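Local atomic coordinates of aspartate aminotransferase (Rhodobacter sphaeroides, PDB entry 3NRA), a protein that probably transfers the amino group of L-aspartate to 2-oxoglutarate, giving oxaloacetate and L-glutamate, with pyridoxal 5'-phosphate as cofactor. Residues Glu255-Tyr260 and Gln291-Gly296. Numbering follows the deposited sequence.
Sequences ESLSGY and QAVLRG
With CG1 of Val293 anti to its own carbonyl carbon (chi1 -53°), one methyl is carried to Tyr260 and the other, CG2, to Leu257. Tyr260 takes the same kind of rotamer, in which chi1 points the phenol ring at the valine and chi2 (-80°) turns a face to it. The position of the methyl establishes contact over the face: Val293 CG1 lies 3.9 Å from the centroid of the Tyr260 ring and 13° off its normal, a CH-pi interaction. At 3.8 Å from both Tyr260 CD1 and CE1, Val293 CG1 sits over the ring but displaced slightly toward that bond. Leu257 approaches from the same loop, its CD1 3.9 Å from Val293 CG2, and the two aliphatic side chains run past each other in opposite senses. A backbone bond from Tyr260 N to Leu257 O (2.9 Å) ties the two residues that receive the valine, while Gly296 N bonds to Val293 O (3.1 Å) in the 291-296 turn. Phe62 of the same chain also packs on Val293, and Tyr289 of the second subunit meets the Tyr260 ring edge-to-face, so the contact adjoins the dimer interface. With an alanine at Tyr260, Val293 CG1 would probably lose the aromatic face it rests on, and Tyr289 of the second subunit its edge-to-face mate. Since no hydrogen bond crosses between the segments and all three touching residues are buried, the loop following the cofactor-bearing Lys253 meets 291-296 through dispersion and CH-pi attraction, a contact that relies on close fit and, at most weakly, on electrostatics.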
ATOM      1  N   GLU B 255     -12.569   9.399  12.377  1.00 14.79           N
ATOM      2  CA  GLU B 255     -11.580  10.120  13.153  1.00 14.49           C
ATOM      3  C   GLU B 255     -10.741  11.098  12.292  1.00 14.75           C
ATOM      4  O   GLU B 255      -9.835  11.760  12.814  1.00 14.24           O
ATOM      5  CB  GLU B 255     -10.662   9.122  13.867  1.00 14.90           C
ATOM      6  CG  GLU B 255     -11.384   8.203  14.897  1.00 14.11           C
ATOM      7  CD  GLU B 255     -12.016   6.985  14.282  1.00 14.78           C
ATOM      8  OE1 GLU B 255     -12.126   6.907  13.035  1.00 11.51           O
ATOM      9  OE2 GLU B 255     -12.449   6.100  15.046  1.00 14.68           O
ATOM     10  N   SER B 256     -11.039  11.170  10.982  1.00 14.55           N
ATOM     11  CA  SER B 256     -10.391  12.095  10.058  1.00 15.13           C
ATOM     12  C   SER B 256      -8.871  11.878   9.968  1.00 15.40           C
ATOM     13  O   SER B 256      -8.117  12.815   9.751  1.00 15.05           O
ATOM     14  CB  SER B 256     -10.735  13.564  10.424  1.00 16.35           C
ATOM     15  OG  SER B 256     -12.097  13.854  10.092  1.00 17.26           O
ATOM     16  N   LEU B 257      -8.429  10.617  10.107  1.00 15.10           N
ATOM     17  CA  LEU B 257      -6.985  10.304  10.037  1.00 14.98           C
ATOM     18  C   LEU B 257      -6.566   9.755   8.655  1.00 14.69           C
ATOM     19  O   LEU B 257      -5.478   9.194   8.516  1.00 15.13           O
ATOM     20  CB  LEU B 257      -6.598   9.324  11.144  1.00 14.28           C
ATOM     21  CG  LEU B 257      -6.868   9.750  12.587  1.00 14.66           C
ATOM     22  CD1 LEU B 257      -6.144   8.810  13.528  1.00 13.99           C
ATOM     23  CD2 LEU B 257      -6.425  11.156  12.829  1.00 12.62           C
ATOM     24  N   SER B 258      -7.400   9.959   7.631  1.00 14.25           N
ATOM     25  CA  SER B 258      -7.100   9.413   6.290  1.00 14.78           C
ATOM     26  C   SER B 258      -5.673   9.733   5.850  1.00 13.94           C
ATOM     27  O   SER B 258      -4.999   8.877   5.360  1.00 13.53           O
ATOM     28  CB  SER B 258      -8.097   9.923   5.234  1.00 15.21           C
ATOM     29  OG  SER B 258      -7.797   9.371   3.943  1.00 16.10           O
ATOM     30  N   GLY B 259      -5.194  10.938   6.148  1.00 14.65           N
ATOM     31  CA  GLY B 259      -3.851  11.391   5.703  1.00 15.01           C
ATOM     32  C   GLY B 259      -2.676  10.574   6.241  1.00 15.69           C
ATOM     33  O   GLY B 259      -1.589  10.604   5.674  1.00 15.20           O
ATOM     34  N   TYR B 260      -2.908   9.848   7.350  1.00 16.39           N
ATOM     35  CA  TYR B 260      -1.903   8.935   7.919  1.00 15.34           C
ATOM     36  C   TYR B 260      -1.908   7.547   7.259  1.00 15.66           C
ATOM     37  O   TYR B 260      -0.937   6.845   7.347  1.00 16.39           O
ATOM     38  CB  TYR B 260      -2.100   8.818   9.426  1.00 14.96           C
ATOM     39  CG  TYR B 260      -1.798  10.124  10.195  1.00 13.96           C
ATOM     40  CD1 TYR B 260      -0.502  10.487  10.499  1.00 14.49           C
ATOM     41  CD2 TYR B 260      -2.818  10.922  10.666  1.00 14.17           C
ATOM     42  CE1 TYR B 260      -0.222  11.685  11.215  1.00 14.59           C
ATOM     43  CE2 TYR B 260      -2.551  12.109  11.396  1.00 15.09           C
ATOM     44  CZ  TYR B 260      -1.250  12.471  11.659  1.00 12.69           C
ATOM     45  OH  TYR B 260      -0.975  13.633  12.377  1.00 15.09           O
ATOM     46  N   GLN B 291       1.820   4.489  12.256  1.00 15.57           N
ATOM     47  CA  GLN B 291       1.228   3.500  13.166  1.00 14.62           C
ATOM     48  C   GLN B 291       1.018   4.067  14.569  1.00 15.44           C
ATOM     49  O   GLN B 291      -0.020   3.844  15.172  1.00 14.14           O
ATOM     50  CB  GLN B 291       2.070   2.237  13.211  1.00 14.47           C
ATOM     51  CG  GLN B 291       1.924   1.354  11.964  1.00 14.01           C
ATOM     52  CD  GLN B 291       2.679   0.065  12.093  1.00 13.77           C
ATOM     53  OE1 GLN B 291       2.570  -0.615  13.106  1.00 14.25           O
ATOM     54  NE2 GLN B 291       3.481  -0.283  11.064  1.00 12.22           N
ATOM     55  N   ALA B 292       1.972   4.898  15.017  1.00 16.04           N
ATOM     56  CA  ALA B 292       1.942   5.526  16.311  1.00 15.93           C
ATOM     57  C   ALA B 292       0.645   6.262  16.633  1.00 16.15           C
ATOM     58  O   ALA B 292       0.301   6.346  17.801  1.00 16.42           O
ATOM     59  CB  ALA B 292       3.186   6.536  16.479  1.00 16.03           C
ATOM     60  N   VAL B 293      -0.062   6.827  15.624  1.00 15.08           N
ATOM     61  CA  VAL B 293      -1.305   7.568  15.924  1.00 15.43           C
ATOM     62  C   VAL B 293      -2.417   6.641  16.444  1.00 15.64           C
ATOM     63  O   VAL B 293      -3.319   7.099  17.160  1.00 15.98           O
ATOM     64  CB  VAL B 293      -1.852   8.396  14.725  1.00 15.98           C
ATOM     65  CG1 VAL B 293      -0.754   9.329  14.155  1.00 14.90           C
ATOM     66  CG2 VAL B 293      -2.442   7.480  13.650  1.00 15.41           C
ATOM     67  N   LEU B 294      -2.320   5.347  16.126  1.00 14.38           N
ATOM     68  CA  LEU B 294      -3.286   4.355  16.589  1.00 14.96           C
ATOM     69  C   LEU B 294      -3.238   4.108  18.079  1.00 16.02           C
ATOM     70  O   LEU B 294      -4.182   3.546  18.624  1.00 16.40           O
ATOM     71  CB  LEU B 294      -3.083   3.007  15.856  1.00 13.74           C
ATOM     72  CG  LEU B 294      -3.311   3.042  14.339  1.00 13.72           C
ATOM     73  CD1 LEU B 294      -2.889   1.731  13.702  1.00 13.37           C
ATOM     74  CD2 LEU B 294      -4.783   3.350  14.033  1.00 11.70           C
ATOM     75  N   ARG B 295      -2.162   4.542  18.757  1.00 16.28           N
ATOM     76  CA  ARG B 295      -2.120   4.481  20.231  1.00 16.59           C
ATOM     77  C   ARG B 295      -3.277   5.278  20.886  1.00 16.66           C
ATOM     78  O   ARG B 295      -3.717   4.951  22.016  1.00 16.49           O
ATOM     79  CB  ARG B 295      -0.764   4.965  20.753  1.00 16.42           C
ATOM     80  CG  ARG B 295       0.413   4.085  20.317  1.00 18.39           C
ATOM     81  CD  ARG B 295       1.716   4.406  21.118  1.00 23.31           C
ATOM     82  NE  ARG B 295       2.780   3.431  20.815  1.00 21.76           N
ATOM     83  CZ  ARG B 295       3.762   3.602  19.914  1.00 25.02           C
ATOM     84  NH1 ARG B 295       3.890   4.742  19.215  1.00 25.75           N
ATOM     85  NH2 ARG B 295       4.634   2.611  19.707  1.00 24.25           N
ATOM     86  N   GLY B 296      -3.779   6.295  20.160  1.00 16.53           N
ATOM     87  CA  GLY B 296      -4.917   7.106  20.609  1.00 17.58           C
ATOM     88  C   GLY B 296      -6.304   6.616  20.157  1.00 17.38           C
ATOM     89  O   GLY B 296      -7.313   7.183  20.569  1.00 16.99           O
TER